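Local coordinates for DUF4973 domain-containing protein (Bacteroides thetaiotaomicron, PDB 4QNI) that is of unknown function but probably serves as an auxiliary nutrient-binding protein built from two domains, at residues I27-R33 with G44-Y50; R231-I235 with E256-E260; K279-E283 with D319-Q323. All coordinates share one frame; numbering follows the deposited sequence.

How the contacts relate
Three contacts illustrate how chemistry follows place in a beta-rich, two-domain protein. All three are partly buried. Contact 1 joins strands 24-30 and 47-56 of the N-terminal domain, which belong to different sheets, and mixes ring packing with polar bonds around a turn. Contacts 2 and 3 both reach the large antiparallel sheet of the C-terminal domain, on opposite sides of the chain's centre, their centres about 39 Å apart. Contact 2 is apolar inside, with one long ion pair at its exposed edge, Glu256, whereas contact 3 is a backbone-bonded strand pair at the interface with a second subunit. Contacts 1 and 3 lie closer, about 22 Å between centres.

Contact 1 of 3, residues I27-R33 with G44-Y50; sequences IYVPYSR and GEGRSNY
Ile27 and Tyr50 meet with the methyl CG2 set squarely over the centre of the tyrosine ring, 3.6 Å from its centroid, a CH-pi contact in which the two side chains cross at about a right angle. Val29 continues the apolar patch, its CG2 lying 3.9 Å from CD1 of Tyr50. Beyond it the chemistry turns polar. Ser48 OG donates to Pro30 O over 2.7 Å, and the backbone N of Arg33 gives a nearly straight bond to Arg47 O. The Arg33 side chain, bent at chi2 (67°) and chi3 (69°), folds back so that NH2 reaches Asn49 O at 2.8 Å; that oxygen lies in the guanidinium plane, although the nitrogen sits above the carbonyl plane. NE adds a weak bond to Asn49 OD1, and CG of Pro30 packs over the guanidinium face. With an alanine here, Asn49 would probably lose the donor to its O and the weak one to its OD1, and the Pro30 ring its flat cover.

At the turn, Gly46 brings CA over one face of the Tyr31 ring, while its N donates to Ser32 OG at 2.9 Å. Glu45 OE2 approaches that ring at its edge; its 2.4 Å from Tyr31 OH is too short to take at face value. The type II turn from Gly44 to Arg47 is closed by Arg47 N to Gly44 O and by the Arg47 guanidinium, gripping Glu45 O side-on through NE and NH2; further out, Glu213 OE2 is hydrogen-bonded to Ser32 OG. Strand 24-30 runs beside strand 160-168, while Leu123 and Phe125 of strand 118-126 pack on Tyr50.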
ATOM      1  N   ILE A  27      18.391  -5.069  15.951  1.00 42.50           N
ATOM      2  CA  ILE A  27      19.521  -4.253  16.375  1.00 42.44           C
ATOM      3  C   ILE A  27      20.760  -5.135  16.396  1.00 44.65           C
ATOM      4  O   ILE A  27      20.779  -6.159  17.091  1.00 44.18           O
ATOM      5  CB  ILE A  27      19.194  -3.663  17.778  1.00 46.37           C
ATOM      6  CG1 ILE A  27      18.012  -2.672  17.760  1.00 47.22           C
ATOM      7  CG2 ILE A  27      20.402  -3.100  18.483  1.00 49.60           C
ATOM      8  CD1 ILE A  27      18.110  -1.561  16.842  1.00 47.54           C
ATOM      9  N   TYR A  28      21.801  -4.709  15.701  1.00 38.77           N
ATOM     10  CA  TYR A  28      23.053  -5.438  15.610  1.00 38.74           C
ATOM     11  C   TYR A  28      24.066  -4.756  16.498  1.00 41.68           C
ATOM     12  O   TYR A  28      24.328  -3.557  16.369  1.00 42.12           O
ATOM     13  CB  TYR A  28      23.509  -5.540  14.135  1.00 41.38           C
ATOM     14  CG  TYR A  28      22.716  -6.570  13.354  1.00 44.33           C
ATOM     15  CD1 TYR A  28      23.162  -7.889  13.248  1.00 47.81           C
ATOM     16  CD2 TYR A  28      21.507  -6.236  12.738  1.00 44.06           C
ATOM     17  CE1 TYR A  28      22.426  -8.850  12.549  1.00 50.42           C
ATOM     18  CE2 TYR A  28      20.772  -7.183  12.023  1.00 44.60           C
ATOM     19  CZ  TYR A  28      21.224  -8.495  11.950  1.00 58.88           C
ATOM     20  OH  TYR A  28      20.515  -9.457  11.260  1.00 68.44           O
ATOM     21  N   VAL A  29      24.584  -5.523  17.446  1.00 37.09           N
ATOM     22  CA  VAL A  29      25.504  -5.079  18.494  1.00 36.52           C
ATOM     23  C   VAL A  29      26.791  -5.923  18.397  1.00 38.85           C
ATOM     24  O   VAL A  29      26.679  -7.141  18.353  1.00 37.13           O
ATOM     25  CB  VAL A  29      24.854  -5.213  19.916  1.00 38.20           C
ATOM     26  CG1 VAL A  29      25.728  -4.573  20.983  1.00 38.57           C
ATOM     27  CG2 VAL A  29      23.434  -4.661  19.966  1.00 37.21           C
ATOM     28  N   PRO A  30      28.009  -5.349  18.353  1.00 36.40           N
ATOM     29  CA  PRO A  30      29.196  -6.222  18.273  1.00 36.84           C
ATOM     30  C   PRO A  30      29.250  -7.104  19.507  1.00 39.85           C
ATOM     31  O   PRO A  30      28.905  -6.627  20.584  1.00 38.09           O
ATOM     32  CB  PRO A  30      30.387  -5.251  18.188  1.00 39.57           C
ATOM     33  CG  PRO A  30      29.875  -3.956  18.571  1.00 44.68           C
ATOM     34  CD  PRO A  30      28.376  -3.922  18.386  1.00 38.93           C
ATOM     35  N   TYR A  31      29.594  -8.408  19.340  1.00 35.89           N
ATOM     36  CA  TYR A  31      29.666  -9.344  20.463  1.00 34.69           C
ATOM     37  C   TYR A  31      30.653  -8.789  21.498  1.00 41.10           C
ATOM     38  O   TYR A  31      30.360  -8.792  22.690  1.00 42.37           O
ATOM     39  CB  TYR A  31      30.031 -10.743  19.985  1.00 33.15           C
ATOM     40  CG  TYR A  31      30.338 -11.694  21.119  1.00 33.19           C
ATOM     41  CD1 TYR A  31      29.314 -12.306  21.840  1.00 33.49           C
ATOM     42  CD2 TYR A  31      31.657 -11.993  21.469  1.00 33.86           C
ATOM     43  CE1 TYR A  31      29.593 -13.173  22.898  1.00 31.05           C
ATOM     44  CE2 TYR A  31      31.945 -12.859  22.519  1.00 34.64           C
ATOM     45  CZ  TYR A  31      30.908 -13.452  23.228  1.00 37.93           C
ATOM     46  OH  TYR A  31      31.176 -14.332  24.250  1.00 36.87           O
ATOM     47  N   SER A  32      31.768  -8.248  21.015  1.00 37.63           N
ATOM     48  CA  SER A  32      32.782  -7.574  21.797  1.00 39.58           C
ATOM     49  C   SER A  32      32.984  -6.155  21.272  1.00 45.37           C
ATOM     50  O   SER A  32      33.179  -5.953  20.079  1.00 44.32           O
ATOM     51  CB  SER A  32      34.109  -8.339  21.762  1.00 42.36           C
ATOM     52  OG  SER A  32      34.040  -9.568  22.455  1.00 46.83           O
ATOM     53  N   ARG A  33      32.921  -5.181  22.158  1.00 47.05           N
ATOM     54  CA  ARG A  33      33.212  -3.790  21.828  1.00 49.44           C
ATOM     55  C   ARG A  33      34.712  -3.552  22.009  1.00 58.06           C
ATOM     56  O   ARG A  33      35.263  -3.769  23.095  1.00 58.25           O
ATOM     57  CB  ARG A  33      32.386  -2.826  22.706  1.00 49.50           C
ATOM     58  CG  ARG A  33      32.592  -1.352  22.373  1.00 49.46           C
ATOM     59  CD  ARG A  33      32.058  -1.002  20.993  1.00 37.90           C
ATOM     60  NE  ARG A  33      30.597  -1.053  20.936  1.00 43.41           N
ATOM     61  CZ  ARG A  33      29.887  -0.745  19.856  1.00 62.36           C
ATOM     62  NH1 ARG A  33      30.499  -0.452  18.710  1.00 53.43           N
ATOM     63  NH2 ARG A  33      28.562  -0.779  19.896  1.00 50.99           N
ATOM     64  N   GLY A  44      36.002  -6.603  28.224  1.00 60.90           N
ATOM     65  CA  GLY A  44      36.452  -7.880  27.702  1.00 58.58           C
ATOM     66  C   GLY A  44      35.539  -8.496  26.667  1.00 58.15           C
ATOM     67  O   GLY A  44      34.608  -7.874  26.159  1.00 56.61           O
ATOM     68  N   GLU A  45      35.874  -9.723  26.333  1.00 52.47           N
ATOM     69  CA  GLU A  45      35.245 -10.659  25.408  1.00 48.80           C
ATOM     70  C   GLU A  45      33.757 -10.794  25.801  1.00 49.07           C
ATOM     71  O   GLU A  45      33.446 -10.994  26.979  1.00 49.92           O
ATOM     72  CB  GLU A  45      36.054 -11.967  25.571  1.00 50.27           C
ATOM     73  CG  GLU A  45      35.552 -13.226  24.930  1.00 56.98           C
ATOM     74  CD  GLU A  45      34.375 -13.923  25.581  1.00 60.29           C
ATOM     75  OE1 GLU A  45      34.270 -13.973  26.827  1.00 43.89           O
ATOM     76  OE2 GLU A  45      33.538 -14.430  24.810  1.00 54.42           O
ATOM     77  N   GLY A  46      32.864 -10.590  24.847  1.00 41.97           N
ATOM     78  CA  GLY A  46      31.428 -10.682  25.096  1.00 40.79           C
ATOM     79  C   GLY A  46      30.775  -9.510  25.805  1.00 44.38           C
ATOM     80  O   GLY A  46      29.574  -9.572  26.093  1.00 43.81           O
ATOM     81  N   ARG A  47      31.566  -8.452  26.131  1.00 40.46           N
ATOM     82  CA  ARG A  47      31.089  -7.227  26.757  1.00 40.20           C
ATOM     83  C   ARG A  47      30.977  -6.195  25.696  1.00 45.19           C
ATOM     84  O   ARG A  47      31.908  -5.988  24.914  1.00 46.64           O
ATOM     85  CB  ARG A  47      31.978  -6.747  27.910  1.00 39.46           C
ATOM     86  CG  ARG A  47      31.505  -7.193  29.290  1.00 38.30           C
ATOM     87  CD  ARG A  47      31.321  -8.716  29.425  1.00 42.14           C
ATOM     88  NE  ARG A  47      32.537  -9.468  29.095  1.00 46.24           N
ATOM     89  CZ  ARG A  47      33.537  -9.700  29.943  1.00 59.67           C
ATOM     90  NH1 ARG A  47      33.472  -9.264  31.193  1.00 46.44           N
ATOM     91  NH2 ARG A  47      34.597 -10.392  29.553  1.00 52.16           N
ATOM     92  N   SER A  48      29.822  -5.564  25.633  1.00 39.49           N
ATOM     93  CA  SER A  48      29.559  -4.605  24.580  1.00 38.49           C
ATOM     94  C   SER A  48      28.558  -3.537  25.016  1.00 43.45           C
ATOM     95  O   SER A  48      28.190  -3.461  26.200  1.00 43.65           O
ATOM     96  CB  SER A  48      29.032  -5.350  23.363  1.00 36.72           C
ATOM     97  OG  SER A  48      29.119  -4.534  22.214  1.00 43.69           O
ATOM     98  N   ASN A  49      28.129  -2.698  24.054  1.00 39.64           N
ATOM     99  CA  ASN A  49      27.175  -1.628  24.321  1.00 39.85           C
ATOM    100  C   ASN A  49      26.474  -1.229  23.064  1.00 43.80           C
ATOM    101  O   ASN A  49      26.926  -1.553  21.976  1.00 43.86           O
ATOM    102  CB  ASN A  49      27.858  -0.395  24.963  1.00 40.38           C
ATOM    103  CG  ASN A  49      28.711   0.400  24.006  1.00 58.79           C
ATOM    104  OD1 ASN A  49      29.843   0.055  23.741  1.00 55.66           O
ATOM    105  ND2 ASN A  49      28.170   1.458  23.428  1.00 55.20           N
ATOM    106  N   TYR A  50      25.391  -0.478  23.210  1.00 41.15           N
ATOM    107  CA  TYR A  50      24.650   0.064  22.089  1.00 40.74           C
ATOM    108  C   TYR A  50      24.023   1.385  22.499  1.00 44.08           C
ATOM    109  O   TYR A  50      23.300   1.439  23.491  1.00 42.67           O
ATOM    110  CB  TYR A  50      23.589  -0.928  21.593  1.00 40.57           C
ATOM    111  CG  TYR A  50      22.955  -0.503  20.289  1.00 44.30           C
ATOM    112  CD1 TYR A  50      23.526  -0.854  19.066  1.00 46.76           C
ATOM    113  CD2 TYR A  50      21.779   0.243  20.271  1.00 45.35           C
ATOM    114  CE1 TYR A  50      22.952  -0.467  17.862  1.00 46.69           C
ATOM    115  CE2 TYR A  50      21.189   0.631  19.068  1.00 47.50           C
ATOM    116  CZ  TYR A  50      21.783   0.274  17.865  1.00 54.95           C
ATOM    117  OH  TYR A  50      21.223   0.638  16.668  1.00 53.67           O
TER
HETATM  118  O   HOH W   1      21.737  -1.859  14.395  1.00 55.18           O
HETATM  119  O   HOH W   2      34.670  -5.137  25.364  1.00 48.05           O

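Contact 2 of 3, residues R231-I235 with E256-E260; sequences RKYKI and EIGFE. With EDO (1,2-ethanediol), chain G.
Ile257 reaches Tyr233 and the backbone of Lys232 because its first torsion (chi1 68°) wedges CG1 between the backbone N and the carbonyl carbon and leaves CG2 facing the 231-235 segment. This methyl lies 3.3 Å from Lys232 O and 3.7 Å from CE1 of Tyr233, approaching the ring obliquely. The other end of the isoleucine, CD1, comes within 4.2 Å of CD1 of Ile235. Phe259 has CG trans to its backbone N (chi1 179°), which sends the ring toward the same methyl: Ile235 CD1 is 3.7 Å from Phe259 CE1, again at a slant. One delta methyl is thereby shared between an aliphatic and an aromatic partner.

At the margin Lys232 and Glu256 cross at about a right angle. Their meeting is mainly through the lysine's aliphatic end, with CE 3.4 Å from Glu256 OE2; NZ stands 3.8 Å from that same oxygen, a long salt bridge. A second polar tie reinforces the place, since Asn253 ND2 donates both to Lys232 O and to Glu256 OE1. The hydroxyl of Tyr233 is bonded to the backbone N of Ile299. On the far flank Lys234 NZ donates to a 1,2-ethanediol, probably from the crystallisation liquor, at its O1 (2.9 Å), and it also forms a salt bridge with Asp131.

Tyr294 and Phe296 of strand 282-298 extend the apolar cluster from Ile235, Ile257 and Phe259. Here the start of strand 234-240 packs against the connection leading from strand 244-250 into strand 260-275, at the margin of the broad antiparallel sheet to which these strands belong.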
ATOM      1  N   ARG A 231      16.160 -26.192  18.998  1.00 45.48           N
ATOM      2  CA  ARG A 231      17.199 -26.400  20.014  1.00 45.63           C
ATOM      3  C   ARG A 231      17.844 -27.794  19.936  1.00 48.66           C
ATOM      4  O   ARG A 231      18.998 -27.957  20.340  1.00 47.08           O
ATOM      5  CB  ARG A 231      16.630 -26.110  21.419  1.00 46.63           C
ATOM      6  CG  ARG A 231      16.144 -24.653  21.595  1.00 55.64           C
ATOM      7  CD  ARG A 231      15.284 -24.498  22.842  1.00 52.79           C
ATOM      8  NE  ARG A 231      14.809 -23.132  23.093  1.00 52.14           N
ATOM      9  CZ  ARG A 231      13.679 -22.609  22.603  1.00 69.83           C
ATOM     10  NH1 ARG A 231      12.933 -23.298  21.745  1.00 50.55           N
ATOM     11  NH2 ARG A 231      13.313 -21.369  22.934  1.00 53.83           N
ATOM     12  N   LYS A 232      17.123 -28.773  19.377  1.00 46.61           N
ATOM     13  CA  LYS A 232      17.628 -30.130  19.176  1.00 48.43           C
ATOM     14  C   LYS A 232      18.590 -30.187  17.962  1.00 51.55           C
ATOM     15  O   LYS A 232      19.302 -31.177  17.804  1.00 52.38           O
ATOM     16  CB  LYS A 232      16.436 -31.099  18.938  1.00 53.17           C
ATOM     17  CG  LYS A 232      16.059 -32.000  20.114  1.00 73.43           C
ATOM     18  CD  LYS A 232      14.938 -33.023  19.760  1.00 85.66           C
ATOM     19  CE  LYS A 232      15.427 -34.316  19.112  1.00 92.60           C
ATOM     20  NZ  LYS A 232      14.390 -35.393  19.118  1.00 91.95           N
ATOM     21  N   TYR A 233      18.607 -29.134  17.111  1.00 46.35           N
ATOM     22  CA  TYR A 233      19.367 -29.145  15.854  1.00 45.32           C
ATOM     23  C   TYR A 233      20.419 -28.006  15.678  1.00 46.11           C
ATOM     24  O   TYR A 233      20.554 -27.482  14.565  1.00 43.47           O
ATOM     25  CB  TYR A 233      18.356 -29.121  14.695  1.00 46.25           C
ATOM     26  CG  TYR A 233      17.371 -30.267  14.784  1.00 49.57           C
ATOM     27  CD1 TYR A 233      17.738 -31.559  14.403  1.00 52.08           C
ATOM     28  CD2 TYR A 233      16.089 -30.076  15.298  1.00 50.49           C
ATOM     29  CE1 TYR A 233      16.850 -32.622  14.511  1.00 54.15           C
ATOM     30  CE2 TYR A 233      15.191 -31.139  15.412  1.00 52.69           C
ATOM     31  CZ  TYR A 233      15.580 -32.410  15.024  1.00 60.04           C
ATOM     32  OH  TYR A 233      14.714 -33.469  15.143  1.00 64.57           O
ATOM     33  N   LYS A 234      21.231 -27.705  16.721  1.00 42.50           N
ATOM     34  CA  LYS A 234      22.274 -26.669  16.589  1.00 41.60           C
ATOM     35  C   LYS A 234      23.609 -27.245  16.088  1.00 46.16           C
ATOM     36  O   LYS A 234      24.188 -28.144  16.715  1.00 46.85           O
ATOM     37  CB  LYS A 234      22.497 -25.907  17.902  1.00 43.22           C
ATOM     38  CG  LYS A 234      21.254 -25.142  18.353  1.00 48.21           C
ATOM     39  CD  LYS A 234      21.316 -24.805  19.828  1.00 49.98           C
ATOM     40  CE  LYS A 234      22.106 -23.551  20.109  1.00 47.91           C
ATOM     41  NZ  LYS A 234      22.344 -23.423  21.557  1.00 55.63           N
ATOM     42  N   ILE A 235      24.110 -26.689  14.971  1.00 40.36           N
ATOM     43  CA  ILE A 235      25.383 -27.097  14.375  1.00 39.13           C
ATOM     44  C   ILE A 235      26.397 -25.955  14.591  1.00 44.29           C
ATOM     45  O   ILE A 235      26.223 -24.867  14.054  1.00 42.51           O
ATOM     46  CB  ILE A 235      25.214 -27.472  12.866  1.00 40.60           C
ATOM     47  CG1 ILE A 235      24.084 -28.513  12.621  1.00 40.52           C
ATOM     48  CG2 ILE A 235      26.553 -27.908  12.249  1.00 40.65           C
ATOM     49  CD1 ILE A 235      24.097 -29.888  13.486  1.00 44.70           C
ATOM     50  N   GLU A 256      21.990 -37.908  19.658  1.00 63.20           N
ATOM     51  CA  GLU A 256      20.544 -37.796  19.620  1.00 63.44           C
ATOM     52  C   GLU A 256      20.003 -37.647  18.183  1.00 66.69           C
ATOM     53  O   GLU A 256      19.013 -38.302  17.833  1.00 68.55           O
ATOM     54  CB  GLU A 256      20.100 -36.611  20.487  1.00 64.04           C
ATOM     55  CG  GLU A 256      18.592 -36.499  20.661  1.00 75.21           C
ATOM     56  CD  GLU A 256      18.095 -35.358  21.526  1.00 98.51           C
ATOM     57  OE1 GLU A 256      18.878 -34.421  21.807  1.00 89.12           O
ATOM     58  OE2 GLU A 256      16.906 -35.400  21.917  1.00 99.38           O
ATOM     59  N   ILE A 257      20.656 -36.804  17.354  1.00 58.57           N
ATOM     60  CA  ILE A 257      20.191 -36.495  16.005  1.00 55.21           C
ATOM     61  C   ILE A 257      21.019 -37.234  14.932  1.00 58.07           C
ATOM     62  O   ILE A 257      20.929 -36.923  13.738  1.00 56.06           O
ATOM     63  CB  ILE A 257      20.143 -34.952  15.801  1.00 55.54           C
ATOM     64  CG1 ILE A 257      21.535 -34.292  15.789  1.00 54.41           C
ATOM     65  CG2 ILE A 257      19.212 -34.287  16.846  1.00 54.75           C
ATOM     66  CD1 ILE A 257      21.525 -32.835  15.079  1.00 53.81           C
ATOM     67  N   GLY A 258      21.774 -38.238  15.371  1.00 55.45           N
ATOM     68  CA  GLY A 258      22.610 -39.069  14.506  1.00 55.71           C
ATOM     69  C   GLY A 258      23.538 -38.275  13.609  1.00 56.38           C
ATOM     70  O   GLY A 258      23.666 -38.577  12.421  1.00 54.33           O
ATOM     71  N   PHE A 259      24.119 -37.201  14.167  1.00 52.49           N
ATOM     72  CA  PHE A 259      25.025 -36.282  13.482  1.00 50.23           C
ATOM     73  C   PHE A 259      26.281 -37.023  13.087  1.00 56.28           C
ATOM     74  O   PHE A 259      26.790 -37.841  13.858  1.00 57.44           O
ATOM     75  CB  PHE A 259      25.344 -35.053  14.362  1.00 50.15           C
ATOM     76  CG  PHE A 259      26.292 -34.052  13.743  1.00 49.41           C
ATOM     77  CD1 PHE A 259      25.830 -33.095  12.845  1.00 49.63           C
ATOM     78  CD2 PHE A 259      27.647 -34.068  14.055  1.00 50.77           C
ATOM     79  CE1 PHE A 259      26.707 -32.174  12.270  1.00 49.05           C
ATOM     80  CE2 PHE A 259      28.522 -33.132  13.487  1.00 51.53           C
ATOM     81  CZ  PHE A 259      28.045 -32.192  12.603  1.00 47.95           C
ATOM     82  N   GLU A 260      26.725 -36.792  11.848  1.00 53.38           N
ATOM     83  CA  GLU A 260      27.898 -37.431  11.268  1.00 54.30           C
ATOM     84  C   GLU A 260      28.571 -36.496  10.292  1.00 56.52           C
ATOM     85  O   GLU A 260      27.943 -35.998   9.367  1.00 54.34           O
ATOM     86  CB  GLU A 260      27.511 -38.740  10.551  1.00 57.38           C
ATOM     87  CG  GLU A 260      27.517 -39.971  11.441  1.00 78.20           C
ATOM     88  CD  GLU A 260      28.840 -40.706  11.569  1.00115.67           C
ATOM     89  OE1 GLU A 260      29.401 -41.115  10.526  1.00112.73           O
ATOM     90  OE2 GLU A 260      29.280 -40.932  12.720  1.00117.67           O
TER
HETATM   91  C1  EDO G 405      25.411 -22.215  22.323  1.00 67.81           C
HETATM   92  O1  EDO G 405      24.452 -21.393  21.670  1.00 63.18           O
HETATM   93  C2  EDO G 405      25.953 -21.517  23.590  1.00 71.66           C
HETATM   94  O2  EDO G 405      25.029 -21.679  24.662  1.00 75.33           O

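Contact 3 of 3, residues K279-E283 with D319-Q323; sequences KPYLE and DINTQ
Tyr281, third residue of the type I turn from Lys279 to Leu282, carries the contact; Leu282 N bonds Lys279 O to close the turn. Its ring is covered on both faces: CB of Lys279 lies on one, and the amide of Gln323 stacks on the other, 7° from parallel, with CD over the ring centre and NE2 3.6 Å from CD2 of Tyr281. The tyrosine's CG stands between its backbone N and carbonyl carbon (chi1 56°), which turns the ring toward the 319-323 segment. Asn321 OD1, 3.4 Å from Tyr281 CD1, accepts from Gln323 N in an Asx turn that helps to place the stacked amide. Tyr281 O is gripped twice by Thr322: N donates at 3.1 Å, and OG1 at 2.7 Å, in the carbonyl plane on a lone pair.

Leu282 and Asn321 form an antiparallel non-hydrogen-bonded pair, and Leu282 lays CD1 3.9 Å from CB of Asp319. Glu283 then faces Ile320 in a hydrogen-bonded pair, joined by N to Ile320 O (2.8 Å) and by Ile320 N to Glu283 O (2.7 Å), both nearly straight. Its extended side chain runs alongside that of Ile320, and the carboxylate then reaches Arg285 through OE1 and Ser273 through OE2.

Tyr227 of the second subunit meets the Tyr281 ring edge-to-face. The whole is the open end of an antiparallel beta hairpin, strands 282-298 and 306-321, placed at a subunit interface.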
ATOM      1  N   LYS A 279      28.784   2.707  -5.719  1.00 69.64           N
ATOM      2  CA  LYS A 279      29.339   3.474  -4.599  1.00 67.25           C
ATOM      3  C   LYS A 279      30.764   2.962  -4.300  1.00 67.94           C
ATOM      4  O   LYS A 279      30.910   2.020  -3.522  1.00 65.60           O
ATOM      5  CB  LYS A 279      28.425   3.405  -3.345  1.00 66.18           C
ATOM      6  CG  LYS A 279      26.920   3.516  -3.597  1.00 76.95           C
ATOM      7  CD  LYS A 279      26.114   3.611  -2.285  1.00 84.79           C
ATOM      8  CE  LYS A 279      25.182   2.446  -2.006  1.00 90.78           C
ATOM      9  NZ  LYS A 279      24.598   2.511  -0.627  1.00 92.12           N
ATOM     10  N   PRO A 280      31.838   3.552  -4.885  1.00 64.26           N
ATOM     11  CA  PRO A 280      33.196   3.029  -4.628  1.00 63.55           C
ATOM     12  C   PRO A 280      33.661   3.165  -3.171  1.00 65.63           C
ATOM     13  O   PRO A 280      34.676   2.579  -2.824  1.00 64.33           O
ATOM     14  CB  PRO A 280      34.087   3.819  -5.594  1.00 67.56           C
ATOM     15  CG  PRO A 280      33.331   5.030  -5.899  1.00 73.11           C
ATOM     16  CD  PRO A 280      31.876   4.680  -5.832  1.00 67.66           C
ATOM     17  N   TYR A 281      32.917   3.884  -2.317  1.00 62.44           N
ATOM     18  CA  TYR A 281      33.241   3.964  -0.881  1.00 61.23           C
ATOM     19  C   TYR A 281      32.658   2.769  -0.121  1.00 62.75           C
ATOM     20  O   TYR A 281      32.928   2.607   1.063  1.00 62.11           O
ATOM     21  CB  TYR A 281      32.732   5.267  -0.251  1.00 62.59           C
ATOM     22  CG  TYR A 281      31.252   5.498  -0.426  1.00 64.14           C
ATOM     23  CD1 TYR A 281      30.324   4.825   0.363  1.00 63.73           C
ATOM     24  CD2 TYR A 281      30.776   6.415  -1.357  1.00 67.41           C
ATOM     25  CE1 TYR A 281      28.959   5.036   0.210  1.00 64.48           C
ATOM     26  CE2 TYR A 281      29.412   6.661  -1.493  1.00 68.50           C
ATOM     27  CZ  TYR A 281      28.507   5.971  -0.703  1.00 74.60           C
ATOM     28  OH  TYR A 281      27.160   6.219  -0.800  1.00 78.64           O
ATOM     29  N   LEU A 282      31.803   1.989  -0.780  1.00 58.37           N
ATOM     30  CA  LEU A 282      31.134   0.847  -0.187  1.00 56.14           C
ATOM     31  C   LEU A 282      31.940  -0.420  -0.463  1.00 61.56           C
ATOM     32  O   LEU A 282      32.321  -0.702  -1.596  1.00 61.33           O
ATOM     33  CB  LEU A 282      29.701   0.757  -0.724  1.00 55.85           C
ATOM     34  CG  LEU A 282      28.803  -0.341  -0.167  1.00 58.04           C
ATOM     35  CD1 LEU A 282      28.394  -0.053   1.276  1.00 55.86           C
ATOM     36  CD2 LEU A 282      27.581  -0.537  -1.070  1.00 60.69           C
ATOM     37  N   GLU A 283      32.239  -1.154   0.601  1.00 59.15           N
ATOM     38  CA  GLU A 283      33.029  -2.369   0.529  1.00 58.99           C
ATOM     39  C   GLU A 283      32.143  -3.580   0.851  1.00 58.98           C
ATOM     40  O   GLU A 283      31.437  -3.584   1.857  1.00 54.83           O
ATOM     41  CB  GLU A 283      34.211  -2.241   1.511  1.00 60.61           C
ATOM     42  CG  GLU A 283      35.015  -3.506   1.770  1.00 74.37           C
ATOM     43  CD  GLU A 283      36.075  -3.351   2.846  1.00102.87           C
ATOM     44  OE1 GLU A 283      35.781  -2.740   3.899  1.00 91.49           O
ATOM     45  OE2 GLU A 283      37.209  -3.838   2.632  1.00108.23           O
ATOM     46  N   ASP A 319      28.086  -5.396   3.983  1.00 48.97           N
ATOM     47  CA  ASP A 319      28.426  -4.148   3.326  1.00 51.00           C
ATOM     48  C   ASP A 319      28.910  -3.169   4.325  1.00 54.44           C
ATOM     49  O   ASP A 319      28.227  -2.888   5.311  1.00 52.13           O
ATOM     50  CB  ASP A 319      27.240  -3.597   2.526  1.00 55.62           C
ATOM     51  CG  ASP A 319      26.766  -4.580   1.475  1.00 72.11           C
ATOM     52  OD1 ASP A 319      27.624  -5.107   0.726  1.00 72.93           O
ATOM     53  OD2 ASP A 319      25.562  -4.921   1.484  1.00 81.89           O
ATOM     54  N   ILE A 320      30.124  -2.673   4.081  1.00 54.42           N
ATOM     55  CA  ILE A 320      30.823  -1.720   4.927  1.00 55.78           C
ATOM     56  C   ILE A 320      30.907  -0.411   4.188  1.00 63.97           C
ATOM     57  O   ILE A 320      31.538  -0.328   3.138  1.00 65.39           O
ATOM     58  CB  ILE A 320      32.235  -2.246   5.335  1.00 59.23           C
ATOM     59  CG1 ILE A 320      32.263  -3.758   5.749  1.00 57.63           C
ATOM     60  CG2 ILE A 320      32.926  -1.326   6.345  1.00 61.46           C
ATOM     61  CD1 ILE A 320      31.542  -4.177   6.986  1.00 60.14           C
ATOM     62  N   ASN A 321      30.250   0.606   4.728  1.00 63.90           N
ATOM     63  CA  ASN A 321      30.254   1.960   4.184  1.00 66.39           C
ATOM     64  C   ASN A 321      31.408   2.675   4.832  1.00 74.10           C
ATOM     65  O   ASN A 321      31.278   3.079   5.982  1.00 74.82           O
ATOM     66  CB  ASN A 321      28.900   2.653   4.492  1.00 65.78           C
ATOM     67  CG  ASN A 321      28.766   4.091   4.025  1.00 83.87           C
ATOM     68  OD1 ASN A 321      29.746   4.790   3.749  1.00 71.24           O
ATOM     69  ND2 ASN A 321      27.531   4.565   3.924  1.00 77.78           N
ATOM     70  N   THR A 322      32.532   2.838   4.127  1.00 73.68           N
ATOM     71  CA  THR A 322      33.719   3.496   4.696  1.00 75.13           C
ATOM     72  C   THR A 322      33.535   5.036   4.943  1.00 82.92           C
ATOM     73  O   THR A 322      34.497   5.689   5.367  1.00 84.07           O
ATOM     74  CB  THR A 322      34.953   3.220   3.854  1.00 77.95           C
ATOM     75  OG1 THR A 322      34.797   3.871   2.597  1.00 84.01           O
ATOM     76  CG2 THR A 322      35.212   1.736   3.665  1.00 69.26           C
ATOM     77  N   GLN A 323      32.302   5.593   4.760  1.00 80.78           N
ATOM     78  CA  GLN A 323      32.027   7.015   5.071  1.00 83.62           C
ATOM     79  C   GLN A 323      31.679   7.161   6.590  1.00 91.61           C
ATOM     80  O   GLN A 323      31.196   8.210   7.045  1.00 91.93           O
ATOM     81  CB  GLN A 323      30.938   7.636   4.167  1.00 85.19           C
ATOM     82  CG  GLN A 323      31.385   7.863   2.720  1.00 84.80           C
ATOM     83  CD  GLN A 323      30.324   8.516   1.863  1.00 97.55           C
ATOM     84  OE1 GLN A 323      29.104   8.317   2.044  1.00 90.37           O
ATOM     85  NE2 GLN A 323      30.780   9.291   0.883  1.00 86.42           N
TER